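Side-chain contacts in ATP-dependent Clp protease proteolytic subunit (Listeria monocytogenes, PDB 4JCQ), which probably cleaves peptide bonds in misfolded and other proteins as a serine peptidase that works with ATP-driven partners: residues H[36-41]-H[68-73]; H[62-67]-H[140-145]; H[93-98]-H[144-149]; H[155-160]-H[174-179]. All blocks are in the same frame, centred on the assembly; numbering follows the deposited sequence.

Contact 1: H[36-41]-H[68-73]; sequences EDVSKQ and DTIHDM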
loop_
_atom_site.group_PDB
_atom_site.type_symbol
_atom_site.label_atom_id
_atom_site.label_comp_id
_atom_site.label_asym_id
_atom_site.label_seq_id
_atom_site.Cartn_x
_atom_site.Cartn_y
_atom_site.Cartn_z
ATOM N N GLU H 36 -3.450 -9.739 17.459
ATOM C CA GLU H 36 -3.461 -10.729 16.380
ATOM C C GLU H 36 -2.047 -11.047 15.894
ATOM O O GLU H 36 -1.688 -12.214 15.741
ATOM C CB GLU H 36 -4.341 -10.268 15.213
ATOM C CG GLU H 36 -4.473 -11.305 14.103
ATOM C CD GLU H 36 -5.492 -10.939 13.039
ATOM O OE1 GLU H 36 -6.352 -10.068 13.288
ATOM O OE2 GLU H 36 -5.433 -11.536 11.944
ATOM N N ASP H 37 -1.256 -10.001 15.661
ATOM C CA ASP H 37 0.132 -10.141 15.228
ATOM C C ASP H 37 0.965 -10.924 16.247
ATOM O O ASP H 37 1.705 -11.837 15.877
ATOM C CB ASP H 37 0.749 -8.761 14.970
ATOM C CG ASP H 37 2.101 -8.836 14.281
ATOM O OD1 ASP H 37 2.934 -7.936 14.521
ATOM O OD2 ASP H 37 2.340 -9.783 13.500
ATOM N N VAL H 38 0.829 -10.570 17.525
ATOM C CA VAL H 38 1.549 -11.249 18.607
ATOM C C VAL H 38 1.088 -12.702 18.766
ATOM O O VAL H 38 1.917 -13.604 18.924
ATOM C CB VAL H 38 1.447 -10.473 19.943
ATOM C CG1 VAL H 38 1.991 -11.294 21.106
ATOM C CG2 VAL H 38 2.197 -9.151 19.844
ATOM N N SER H 39 -0.227 -12.925 18.708
ATOM C CA SER H 39 -0.784 -14.281 18.773
ATOM C C SER H 39 -0.220 -15.177 17.668
ATOM O O SER H 39 0.173 -16.314 17.932
ATOM C CB SER H 39 -2.314 -14.258 18.701
ATOM O OG SER H 39 -2.875 -13.657 19.857
ATOM N N LYS H 40 -0.174 -14.654 16.444
ATOM C CA LYS H 40 0.375 -15.388 15.300
ATOM C C LYS H 40 1.847 -15.742 15.489
ATOM O O LYS H 40 2.255 -16.869 15.200
ATOM C CB LYS H 40 0.178 -14.606 13.998
ATOM C CG LYS H 40 -1.225 -14.716 13.426
ATOM C CD LYS H 40 -1.396 -13.870 12.176
ATOM C CE LYS H 40 -2.820 -13.959 11.653
ATOM N NZ LYS H 40 -3.025 -13.104 10.451
ATOM N N GLN H 41 2.632 -14.783 15.980
ATOM C CA GLN H 41 4.058 -14.995 16.232
ATOM C C GLN H 41 4.294 -16.050 17.309
ATOM O O GLN H 41 5.146 -16.924 17.146
ATOM C CB GLN H 41 4.749 -13.686 16.620
ATOM C CG GLN H 41 4.901 -12.691 15.482
ATOM C CD GLN H 41 5.568 -11.407 15.928
ATOM O OE1 GLN H 41 6.729 -11.407 16.331
ATOM N NE2 GLN H 41 4.833 -10.303 15.858
ATOM N N ASP H 68 -5.607 -8.647 27.628
ATOM C CA ASP H 68 -6.045 -9.927 28.190
ATOM C C ASP H 68 -5.686 -11.105 27.287
ATOM O O ASP H 68 -5.220 -12.142 27.764
ATOM C CB ASP H 68 -7.555 -9.908 28.459
ATOM C CG ASP H 68 -7.930 -9.051 29.660
ATOM O OD1 ASP H 68 -9.084 -8.573 29.712
ATOM O OD2 ASP H 68 -7.079 -8.853 30.556
ATOM N N THR H 69 -5.903 -10.936 25.983
ATOM C CA THR H 69 -5.577 -11.964 24.994
ATOM C C THR H 69 -4.079 -12.269 24.965
ATOM O O THR H 69 -3.683 -13.433 25.025
ATOM C CB THR H 69 -6.097 -11.590 23.585
ATOM O OG1 THR H 69 -7.526 -11.664 23.576
ATOM C CG2 THR H 69 -5.561 -12.545 22.522
ATOM N N ILE H 70 -3.253 -11.225 24.890
ATOM C CA ILE H 70 -1.797 -11.401 24.858
ATOM C C ILE H 70 -1.291 -12.045 26.154
ATOM O O ILE H 70 -0.483 -12.975 26.111
ATOM C CB ILE H 70 -1.054 -10.078 24.564
ATOM C CG1 ILE H 70 -1.459 -9.539 23.186
ATOM C CG2 ILE H 70 0.454 -10.283 24.620
ATOM C CD1 ILE H 70 -1.107 -8.085 22.952
ATOM N N HIS H 71 -1.781 -11.554 27.292
ATOM C CA HIS H 71 -1.475 -12.143 28.602
ATOM C C HIS H 71 -1.760 -13.623 28.619
ATOM O O HIS H 71 -0.894 -14.423 28.986
ATOM C CB HIS H 71 -2.266 -11.432 29.702
ATOM C CG HIS H 71 -2.185 -12.108 31.057
ATOM N ND1 HIS H 71 -2.929 -13.185 31.377
ATOM C CD2 HIS H 71 -1.425 -11.809 32.186
ATOM C CE1 HIS H 71 -2.652 -13.564 32.639
ATOM N NE2 HIS H 71 -1.732 -12.721 33.134
ATOM N N ASP H 72 -2.974 -13.994 28.216
ATOM C CA ASP H 72 -3.413 -15.389 28.248
ATOM C C ASP H 72 -2.704 -16.269 27.220
ATOM O O ASP H 72 -2.437 -17.440 27.489
ATOM C CB ASP H 72 -4.934 -15.485 28.091
ATOM C CG ASP H 72 -5.685 -15.092 29.356
ATOM O OD1 ASP H 72 -6.933 -15.137 29.342
ATOM O OD2 ASP H 72 -5.037 -14.735 30.365
ATOM N N MET H 73 -2.389 -15.707 26.054
ATOM C CA MET H 73 -1.654 -16.444 25.019
ATOM C C MET H 73 -0.233 -16.785 25.463
ATOM O O MET H 73 0.279 -17.864 25.149
ATOM C CB MET H 73 -1.630 -15.677 23.690
ATOM C CG MET H 73 -2.941 -15.707 22.909
ATOM S SD MET H 73 -3.559 -17.352 22.476
ATOM C CE MET H 73 -2.158 -18.054 21.615
#
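Val38 meets Ile70 and Ser39 meets Thr69 and Met73 where segments 36-41 and 68-73 run 11° from parallel, their axes 9.8 Å apart. The tight part is buried and largely apolar. CG1 of Val38 touches CG2 of Ile70 at 4.0 Å, and the two side chains cross at about a right angle; CG1 arrives there because it stands opposite the backbone N (chi1 170°). Ile26 of strand 23-27 lies against both, so the pair sits between helices and sheet. At the next residue, the hydroxyl of Ser39 rests on aliphatic carbon: OG is 3.7 Å from CG of Met73 and 3.9 Å from CG2 of Thr69. Its polar partners are the carbonyl of Ala35 and the Tyr27 hydroxyl of the second subunit. OG1 of Thr69 likewise reaches Thr86 and Asn58 of that subunit, while its methyl serves the helix pair.

The looser flank belongs to Glu36 and Lys40, which take no part in the packing between 36-41 and 68-73 but lie against Tyr27 and Leu25 of the second subunit. They form a salt bridge, Lys40 NZ to Glu36 OE2 at 3.2 Å, whose hydrogen bond is weak. On the far flank of helix 64-76, His71 ND1 gives a 2.8 Å hydrogen bond to Asp72 OD2, nearly in the ring plane. Near-parallel helices beside a parallel beta-sheet belong to the ClpP/crotonase fold, here at a subunit interface.

Contact 2: H[62-67]-H[140-145]; sequences GHVEAG and RERINR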
loop_
_atom_site.group_PDB
_atom_site.type_symbol
_atom_site.label_atom_id
_atom_site.label_comp_id
_atom_site.label_asym_id
_atom_site.label_seq_id
_atom_site.Cartn_x
_atom_site.Cartn_y
_atom_site.Cartn_z
ATOM N N GLY H 62 -3.203 0.287 26.324
ATOM C CA GLY H 62 -4.208 0.410 25.274
ATOM C C GLY H 62 -5.537 -0.197 25.682
ATOM O O GLY H 62 -6.134 0.211 26.678
ATOM N N HIS H 63 -5.991 -1.182 24.911
ATOM C CA HIS H 63 -7.301 -1.803 25.116
ATOM C C HIS H 63 -7.201 -3.021 25.989
ATOM O O HIS H 63 -6.408 -3.928 25.715
ATOM C CB HIS H 63 -7.929 -2.160 23.771
ATOM C CG HIS H 63 -8.222 -0.963 22.896
ATOM N ND1 HIS H 63 -7.267 -0.328 22.191
ATOM C CD2 HIS H 63 -9.417 -0.299 22.622
ATOM C CE1 HIS H 63 -7.816 0.692 21.506
ATOM N NE2 HIS H 63 -9.132 0.709 21.770
ATOM N N VAL H 64 -8.014 -3.052 27.044
ATOM C CA VAL H 64 -7.975 -4.119 28.054
ATOM C C VAL H 64 -8.127 -5.529 27.466
ATOM O O VAL H 64 -7.374 -6.437 27.827
ATOM C CB VAL H 64 -8.989 -3.863 29.208
ATOM C CG1 VAL H 64 -10.412 -3.704 28.682
ATOM C CG2 VAL H 64 -8.915 -4.961 30.266
ATOM N N GLU H 65 -9.078 -5.700 26.548
ATOM C CA GLU H 65 -9.376 -7.013 25.969
ATOM C C GLU H 65 -8.229 -7.551 25.109
ATOM O O GLU H 65 -8.005 -8.763 25.046
ATOM C CB GLU H 65 -10.699 -6.984 25.183
ATOM C CG GLU H 65 -10.670 -6.229 23.856
ATOM C CD GLU H 65 -10.764 -4.715 23.996
ATOM O OE1 GLU H 65 -10.960 -4.205 25.122
ATOM O OE2 GLU H 65 -10.641 -4.027 22.963
ATOM N N ALA H 66 -7.509 -6.642 24.455
ATOM C CA ALA H 66 -6.324 -6.998 23.682
ATOM C C ALA H 66 -5.178 -7.403 24.607
ATOM O O ALA H 66 -4.439 -8.342 24.312
ATOM C CB ALA H 66 -5.907 -5.840 22.791
ATOM N N GLY H 67 -5.038 -6.685 25.721
ATOM C CA GLY H 67 -4.050 -7.016 26.746
ATOM C C GLY H 67 -4.326 -8.366 27.385
ATOM O O GLY H 67 -3.398 -9.135 27.646
ATOM N N ARG H 140 -11.977 -4.065 37.250
ATOM C CA ARG H 140 -10.941 -3.609 38.175
ATOM C C ARG H 140 -10.540 -4.690 39.174
ATOM O O ARG H 140 -9.350 -4.908 39.404
ATOM C CB ARG H 140 -11.383 -2.330 38.901
ATOM C CG ARG H 140 -10.341 -1.744 39.850
ATOM C CD ARG H 140 -9.012 -1.459 39.150
ATOM N NE ARG H 140 -9.153 -0.479 38.075
ATOM C CZ ARG H 140 -9.101 0.841 38.243
ATOM N NH1 ARG H 140 -9.251 1.642 37.198
ATOM N NH2 ARG H 140 -8.903 1.360 39.447
ATOM N N GLU H 141 -11.532 -5.366 39.755
ATOM C CA GLU H 141 -11.284 -6.458 40.699
ATOM C C GLU H 141 -10.478 -7.592 40.056
ATOM O O GLU H 141 -9.539 -8.110 40.661
ATOM C CB GLU H 141 -12.600 -6.992 41.276
ATOM C CG GLU H 141 -13.285 -6.037 42.245
ATOM C CD GLU H 141 -14.650 -6.519 42.711
ATOM O OE1 GLU H 141 -15.291 -5.795 43.499
ATOM O OE2 GLU H 141 -15.086 -7.615 42.293
ATOM N N ARG H 142 -10.845 -7.954 38.828
ATOM C CA ARG H 142 -10.151 -9.004 38.076
ATOM C C ARG H 142 -8.682 -8.650 37.831
ATOM O O ARG H 142 -7.791 -9.458 38.090
ATOM C CB ARG H 142 -10.872 -9.278 36.749
ATOM C CG ARG H 142 -10.242 -10.375 35.898
ATOM C CD ARG H 142 -10.998 -10.602 34.594
ATOM N NE ARG H 142 -11.069 -9.399 33.757
ATOM C CZ ARG H 142 -10.119 -9.001 32.912
ATOM N NH1 ARG H 142 -10.286 -7.895 32.200
ATOM N NH2 ARG H 142 -9.000 -9.698 32.773
ATOM N N ILE H 143 -8.436 -7.435 37.344
ATOM C CA ILE H 143 -7.075 -6.986 37.050
ATOM C C ILE H 143 -6.255 -6.794 38.333
ATOM O O ILE H 143 -5.067 -7.131 38.363
ATOM C CB ILE H 143 -7.067 -5.713 36.169
ATOM C CG1 ILE H 143 -7.771 -5.998 34.835
ATOM C CG2 ILE H 143 -5.640 -5.241 35.910
ATOM C CD1 ILE H 143 -8.190 -4.763 34.066
ATOM N N ASN H 144 -6.893 -6.274 39.383
ATOM C CA ASN H 144 -6.247 -6.129 40.692
ATOM C C ASN H 144 -5.737 -7.460 41.244
ATOM O O ASN H 144 -4.611 -7.537 41.736
ATOM C CB ASN H 144 -7.184 -5.466 41.713
ATOM C CG ASN H 144 -7.309 -3.963 41.519
ATOM O OD1 ASN H 144 -6.510 -3.339 40.818
ATOM N ND2 ASN H 144 -8.320 -3.374 42.149
ATOM N N ARG H 145 -6.571 -8.498 41.157
ATOM C CA ARG H 145 -6.197 -9.843 41.606
ATOM C C ARG H 145 -5.055 -10.416 40.768
ATOM O O ARG H 145 -4.138 -11.039 41.301
ATOM C CB ARG H 145 -7.404 -10.787 41.577
ATOM C CG ARG H 145 -8.416 -10.541 42.685
ATOM C CD ARG H 145 -9.472 -11.635 42.728
ATOM N NE ARG H 145 -10.473 -11.380 43.765
ATOM C CZ ARG H 145 -11.657 -10.810 43.551
ATOM N NH1 ARG H 145 -12.015 -10.429 42.329
ATOM N NH2 ARG H 145 -12.492 -10.622 44.564
#
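Val64, in the first turn of helix 64-76, touches both Arg142 and Ile143 of helix 133-151. Just before it, His63 occupies the N-cap position, and its carbonyl O accepts a bond from Gly67 N at 3.1 Å and a weak one from Ala66 N. Val64 itself points toward helix 133-151.

Only one of the two Val64 methyls does the bridging. A chi1 of 57° puts CG1 between the backbone N and the carbonyl carbon and leaves CG2 opposite N; CG2 lies 3.9 Å from CD1 of Ile143 and 3.8 Å from NH1 of Arg142. It approaches the guanidinium at its edge, near the plane, while Ile143 CG1 lies over one face of the same group, 4.0 Å above it and displaced toward the rim. The arginine chain is extended up to its bend at chi3 (59°), and the charged end is held from outside: NH1 by a salt bridge to Asp68, NH2 by a hydrogen bond to Asn110 of the second subunit. A methyl and a methylene thus pack around a guanidinium whose rotation is restrained by two polar partners.

Glu65 follows and points away from helix 133-151; its carbonyl O takes a weak bond from Asn58 of the second subunit. The small contact ties the start of helix 64-76 to the long helix 133-151 of the ClpP fold, with Ile143 about 8 Å from Ser91, the predicted nucleophile, side chain to side chain.

Contact 3: H[93-98]-H[144-149]; sequences GITIYL and NRLIAE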
loop_
_atom_site.group_PDB
_atom_site.type_symbol
_atom_site.label_atom_id
_atom_site.label_comp_id
_atom_site.label_asym_id
_atom_site.label_seq_id
_atom_site.Cartn_x
_atom_site.Cartn_y
_atom_site.Cartn_z
ATOM N N GLY H 93 -0.027 -2.820 29.188
ATOM C CA GLY H 93 1.341 -3.303 28.999
ATOM C C GLY H 93 1.891 -4.012 30.228
ATOM O O GLY H 93 2.644 -4.981 30.108
ATOM N N ILE H 94 1.519 -3.518 31.411
ATOM C CA ILE H 94 1.881 -4.151 32.686
ATOM C C ILE H 94 1.223 -5.525 32.833
ATOM O O ILE H 94 1.855 -6.484 33.290
ATOM C CB ILE H 94 1.533 -3.232 33.888
ATOM C CG1 ILE H 94 2.651 -2.206 34.123
ATOM C CG2 ILE H 94 1.252 -4.029 35.160
ATOM C CD1 ILE H 94 3.899 -2.752 34.793
ATOM N N THR H 95 -0.042 -5.612 32.429
ATOM C CA THR H 95 -0.794 -6.865 32.470
ATOM C C THR H 95 -0.103 -7.935 31.619
ATOM O O THR H 95 0.049 -9.080 32.053
ATOM C CB THR H 95 -2.252 -6.645 32.018
ATOM O OG1 THR H 95 -2.850 -5.636 32.842
ATOM C CG2 THR H 95 -3.070 -7.931 32.135
ATOM N N ILE H 96 0.330 -7.544 30.423
ATOM C CA ILE H 96 1.081 -8.427 29.527
ATOM C C ILE H 96 2.420 -8.830 30.148
ATOM O O ILE H 96 2.761 -10.012 30.185
ATOM C CB ILE H 96 1.312 -7.765 28.149
ATOM C CG1 ILE H 96 -0.015 -7.647 27.392
ATOM C CG2 ILE H 96 2.333 -8.548 27.329
ATOM C CD1 ILE H 96 0.007 -6.651 26.252
ATOM N N TYR H 97 3.162 -7.840 30.638
ATOM C CA TYR H 97 4.461 -8.058 31.274
ATOM C C TYR H 97 4.381 -9.092 32.399
ATOM O O TYR H 97 5.242 -9.970 32.513
ATOM C CB TYR H 97 5.017 -6.724 31.798
ATOM C CG TYR H 97 6.406 -6.812 32.390
ATOM C CD1 TYR H 97 7.538 -6.651 31.592
ATOM C CD2 TYR H 97 6.587 -7.049 33.754
ATOM C CE1 TYR H 97 8.814 -6.731 32.134
ATOM C CE2 TYR H 97 7.857 -7.132 34.305
ATOM C CZ TYR H 97 8.965 -6.975 33.494
ATOM O OH TYR H 97 10.220 -7.059 34.047
ATOM N N LEU H 98 3.325 -8.994 33.205
ATOM C CA LEU H 98 3.143 -9.858 34.366
ATOM C C LEU H 98 2.641 -11.270 34.040
ATOM O O LEU H 98 2.453 -12.082 34.948
ATOM C CB LEU H 98 2.227 -9.181 35.397
ATOM C CG LEU H 98 2.769 -7.932 36.104
ATOM C CD1 LEU H 98 1.696 -7.313 36.985
ATOM C CD2 LEU H 98 4.021 -8.232 36.918
ATOM N N ASN H 144 -6.893 -6.274 39.383
ATOM C CA ASN H 144 -6.247 -6.129 40.692
ATOM C C ASN H 144 -5.737 -7.460 41.244
ATOM O O ASN H 144 -4.611 -7.537 41.736
ATOM C CB ASN H 144 -7.184 -5.466 41.713
ATOM C CG ASN H 144 -7.309 -3.963 41.519
ATOM O OD1 ASN H 144 -6.510 -3.339 40.818
ATOM N ND2 ASN H 144 -8.320 -3.374 42.149
ATOM N N ARG H 145 -6.571 -8.498 41.157
ATOM C CA ARG H 145 -6.197 -9.843 41.606
ATOM C C ARG H 145 -5.055 -10.416 40.768
ATOM O O ARG H 145 -4.138 -11.039 41.301
ATOM C CB ARG H 145 -7.404 -10.787 41.577
ATOM C CG ARG H 145 -8.416 -10.541 42.685
ATOM C CD ARG H 145 -9.472 -11.635 42.728
ATOM N NE ARG H 145 -10.473 -11.380 43.765
ATOM C CZ ARG H 145 -11.657 -10.810 43.551
ATOM N NH1 ARG H 145 -12.015 -10.429 42.329
ATOM N NH2 ARG H 145 -12.492 -10.622 44.564
ATOM N N LEU H 146 -5.119 -10.194 39.457
ATOM C CA LEU H 146 -4.065 -10.618 38.536
ATOM C C LEU H 146 -2.713 -10.011 38.926
ATOM O O LEU H 146 -1.721 -10.727 39.067
ATOM C CB LEU H 146 -4.440 -10.240 37.096
ATOM C CG LEU H 146 -3.634 -10.797 35.916
ATOM C CD1 LEU H 146 -4.496 -10.830 34.665
ATOM C CD2 LEU H 146 -2.363 -9.995 35.662
ATOM N N ILE H 147 -2.683 -8.694 39.113
ATOM C CA ILE H 147 -1.446 -7.987 39.450
ATOM C C ILE H 147 -0.946 -8.357 40.855
ATOM O O ILE H 147 0.255 -8.527 41.060
ATOM C CB ILE H 147 -1.594 -6.453 39.274
ATOM C CG1 ILE H 147 -1.898 -6.112 37.807
ATOM C CG2 ILE H 147 -0.336 -5.724 39.728
ATOM C CD1 ILE H 147 -2.296 -4.669 37.560
ATOM N N ALA H 148 -1.868 -8.503 41.806
ATOM C CA ALA H 148 -1.516 -8.917 43.170
ATOM C C ALA H 148 -0.816 -10.280 43.205
ATOM O O ALA H 148 0.212 -10.436 43.867
ATOM C CB ALA H 148 -2.746 -8.920 44.070
ATOM N N GLU H 149 -1.371 -11.252 42.479
ATOM C CA GLU H 149 -0.814 -12.604 42.427
ATOM C C GLU H 149 0.568 -12.631 41.770
ATOM O O GLU H 149 1.459 -13.348 42.226
ATOM C CB GLU H 149 -1.766 -13.558 41.697
ATOM C CG GLU H 149 -1.404 -15.031 41.850
ATOM C CD GLU H 149 -2.238 -15.950 40.975
ATOM O OE1 GLU H 149 -3.481 -15.824 40.979
ATOM O OE2 GLU H 149 -1.647 -16.812 40.290
#
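Ile147 of helix 133-151 packs against Leu98 and Ile94, which belong to helix 92-97 and the residue just after it. Its side chain can be followed outward. CB already lies 4.1 Å from CD1 of Leu98. At the branch, CG2 comes to 3.8 Å from that same methyl and CG1 to 3.9 Å, so one leucine methyl sits against the base and both arms of the isoleucine. The two side chains cross at about a right angle. Beyond CG1 the chain stays extended (chi2 170°) and carries CD1 away from the leucine to CG2 of Ile94, 4.3 Å off and the looser touch. Ile158 of helix 155-162 and Gln117 also touch Ile147, which is buried.

Helix 92-97 starts immediately after Ser91, the predicted nucleophile, as in ClpP peptidases generally, where the nucleophilic serine lies at the N-terminal end of a helix. Ile94 is accordingly close to that site, its side chain about 6 Å from the serine's. Helix 133-151 packs against helix 92-97.

One residue earlier than Ile147, Leu146 presents both its methyls to Thr95: CD1 and CD2 each lie 4.1 Å from CG2 of the threonine. With OG1 of Thr95 beside the backbone N (chi1 -56°), CG2 falls opposite it. A single methyl thus faces the fork of the leucine, again nearly at right angles. Leu146 is partly exposed, and it also touches His71 of helix 64-76 and Asn110 of the second subunit.

Contact 4: H[155-160]-H[174-179]; sequences YEQISK and KDYGIV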
loop_
_atom_site.group_PDB
_atom_site.type_symbol
_atom_site.label_atom_id
_atom_site.label_comp_id
_atom_site.label_asym_id
_atom_site.label_seq_id
_atom_site.Cartn_x
_atom_site.Cartn_y
_atom_site.Cartn_z
ATOM N N TYR H 155 -3.811 -7.346 47.818
ATOM C CA TYR H 155 -4.897 -6.821 46.996
ATOM C C TYR H 155 -5.117 -5.330 47.257
ATOM O O TYR H 155 -5.306 -4.558 46.318
ATOM C CB TYR H 155 -6.199 -7.598 47.232
ATOM C CG TYR H 155 -7.354 -7.098 46.386
ATOM C CD1 TYR H 155 -7.610 -7.645 45.130
ATOM C CD2 TYR H 155 -8.181 -6.067 46.838
ATOM C CE1 TYR H 155 -8.659 -7.185 44.351
ATOM C CE2 TYR H 155 -9.229 -5.597 46.063
ATOM C CZ TYR H 155 -9.463 -6.160 44.821
ATOM O OH TYR H 155 -10.503 -5.700 44.049
ATOM N N GLU H 156 -5.082 -4.942 48.532
ATOM C CA GLU H 156 -5.328 -3.559 48.946
ATOM C C GLU H 156 -4.295 -2.580 48.385
ATOM O O GLU H 156 -4.650 -1.475 47.968
ATOM C CB GLU H 156 -5.385 -3.459 50.473
ATOM C CG GLU H 156 -6.039 -2.185 50.990
ATOM C CD GLU H 156 -6.226 -2.180 52.497
ATOM O OE1 GLU H 156 -5.953 -1.134 53.123
ATOM O OE2 GLU H 156 -6.645 -3.215 53.060
ATOM N N GLN H 157 -3.026 -2.987 48.377
ATOM C CA GLN H 157 -1.952 -2.166 47.816
ATOM C C GLN H 157 -2.146 -1.962 46.313
ATOM O O GLN H 157 -2.036 -0.838 45.815
ATOM C CB GLN H 157 -0.577 -2.781 48.109
ATOM C CG GLN H 157 0.609 -1.927 47.673
ATOM C CD GLN H 157 0.689 -0.599 48.407
ATOM O OE1 GLN H 157 0.689 -0.552 49.635
ATOM N NE2 GLN H 157 0.767 0.489 47.651
ATOM N N ILE H 158 -2.448 -3.052 45.608
ATOM C CA ILE H 158 -2.676 -3.012 44.164
ATOM C C ILE H 158 -3.910 -2.171 43.821
ATOM O O ILE H 158 -3.866 -1.342 42.912
ATOM C CB ILE H 158 -2.788 -4.435 43.559
ATOM C CG1 ILE H 158 -1.490 -5.229 43.781
ATOM C CG2 ILE H 158 -3.155 -4.382 42.078
ATOM C CD1 ILE H 158 -0.227 -4.576 43.244
ATOM N N SER H 159 -4.995 -2.386 44.567
ATOM C CA SER H 159 -6.249 -1.655 44.373
ATOM C C SER H 159 -6.060 -0.141 44.487
ATOM O O SER H 159 -6.649 0.627 43.722
ATOM C CB SER H 159 -7.307 -2.132 45.372
ATOM O OG SER H 159 -8.564 -1.535 45.107
ATOM N N LYS H 160 -5.236 0.278 45.445
ATOM C CA LYS H 160 -4.888 1.685 45.605
ATOM C C LYS H 160 -4.085 2.191 44.403
ATOM O O LYS H 160 -4.382 3.249 43.847
ATOM C CB LYS H 160 -4.096 1.889 46.903
ATOM C CG LYS H 160 -3.665 3.324 47.164
ATOM C CD LYS H 160 -2.695 3.408 48.331
ATOM C CE LYS H 160 -2.137 4.814 48.485
ATOM N NZ LYS H 160 -1.169 4.907 49.614
ATOM N N LYS H 174 11.353 -3.045 40.704
ATOM C CA LYS H 174 11.987 -4.247 41.236
ATOM C C LYS H 174 11.555 -4.485 42.686
ATOM O O LYS H 174 11.175 -5.599 43.049
ATOM C CB LYS H 174 13.512 -4.137 41.132
ATOM C CG LYS H 174 14.271 -5.421 41.430
ATOM C CD LYS H 174 15.765 -5.218 41.232
ATOM C CE LYS H 174 16.543 -6.507 41.435
ATOM N NZ LYS H 174 16.587 -6.937 42.859
ATOM N N ASP H 175 11.596 -3.431 43.500
ATOM C CA ASP H 175 11.169 -3.501 44.901
ATOM C C ASP H 175 9.678 -3.823 45.035
ATOM O O ASP H 175 9.260 -4.462 46.002
ATOM C CB ASP H 175 11.483 -2.187 45.626
ATOM C CG ASP H 175 12.978 -1.900 45.711
ATOM O OD1 ASP H 175 13.340 -0.720 45.892
ATOM O OD2 ASP H 175 13.790 -2.843 45.598
ATOM N N TYR H 176 8.893 -3.380 44.055
ATOM C CA TYR H 176 7.447 -3.597 44.030
ATOM C C TYR H 176 7.083 -5.049 43.713
ATOM O O TYR H 176 5.994 -5.509 44.058
ATOM C CB TYR H 176 6.806 -2.663 42.999
ATOM C CG TYR H 176 5.339 -2.376 43.225
ATOM C CD1 TYR H 176 4.934 -1.341 44.068
ATOM C CD2 TYR H 176 4.357 -3.125 42.581
ATOM C CE1 TYR H 176 3.589 -1.068 44.272
ATOM C CE2 TYR H 176 3.011 -2.859 42.774
ATOM C CZ TYR H 176 2.633 -1.830 43.621
ATOM O OH TYR H 176 1.300 -1.564 43.814
ATOM N N GLY H 177 7.996 -5.762 43.057
ATOM C CA GLY H 177 7.763 -7.151 42.661
ATOM C C GLY H 177 7.355 -7.320 41.206
ATOM O O GLY H 177 6.967 -8.413 40.788
ATOM N N ILE H 178 7.438 -6.237 40.435
ATOM C CA ILE H 178 7.142 -6.276 38.999
ATOM C C ILE H 178 8.348 -6.833 38.244
ATOM O O ILE H 178 8.240 -7.836 37.533
ATOM C CB ILE H 178 6.767 -4.877 38.452
ATOM C CG1 ILE H 178 5.509 -4.345 39.148
ATOM C CG2 ILE H 178 6.560 -4.919 36.941
ATOM C CD1 ILE H 178 5.338 -2.841 39.040
ATOM N N VAL H 179 9.495 -6.179 38.415
ATOM C CA VAL H 179 10.747 -6.594 37.787
ATOM C C VAL H 179 11.523 -7.491 38.748
ATOM O O VAL H 179 11.634 -7.180 39.934
ATOM C CB VAL H 179 11.610 -5.369 37.408
ATOM C CG1 VAL H 179 12.954 -5.799 36.829
ATOM C CG2 VAL H 179 10.868 -4.473 36.427
#
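The phenol end of Tyr176 reaches helix 155-162 and touches Ile158 and Gln157. In the first shell, CD1 of Ile158 lies 3.4 Å from the Tyr176 OH and 3.7 Å from CE2 of the ring, which it meets obliquely. CG of Gln157 comes to 3.9 Å from the same oxygen. No hydrogen bond crosses between the two segments: both touches on the hydroxyl are made by carbon.

The torsions explain these positions. Tyr176 swings its ring opposite the backbone N (chi1 -157°), carrying the hydroxyl out to the other helix, while the Ile158 chain folds at chi2 (-56°) and brings CD1 to it. Gln157 bends at chi2, and its amide plane stands 88° from the ring plane. Further out, Asp161, one turn along helix 155-162, binds both polar ends through OD2, accepting from Gln157 NE2 and hydrogen-bonding Tyr176 OH.

Behind the ring, helix 170-176 closes with a Schellman motif: Gly177, with positive phi, is the first residue to leave the helix, and bonds run back into the last turn (Gly177 N to Lys174 O, 3.2 Å). The carbonyl of Tyr176 is taken by Gln153 NE2, those of Gly177 and Ile178 by Arg105. Ile115 packs against Tyr176, and Asn144 of helix 133-151 against Ile158. Chemically, apolar packing is joined to polar anchoring: the shared Asp161 carboxylate would restrain the rotation of the phenol and the amide.

Overall arrangement
Contacts 1 to 3 form a continuous body of helices; contact 4 adjoins contact 3, centres 9 Å apart, and lies on the opposite side of the chain's centre from contact 1. Contacts 1 and 2 share helix 64-76 and are joined by the Arg142-Asp68 salt bridge. Contacts 1 and 3 meet where His71 NE2 lies 3.7 Å from Leu146 CD1 and Ile70 CG2 lies 3.7 Å from Ile96 CG2. Contacts 2 and 3, with centres 8 Å apart, use overlapping parts of helix 133-151 and share Asn144 and Arg145. Contact 4 joins this helix through Asn144, whose O lies 3.5 Å from CG2 of Ile158. Contact 3 is nearest the predicted active site, Ile94 about 8 Å from His116 between side chains.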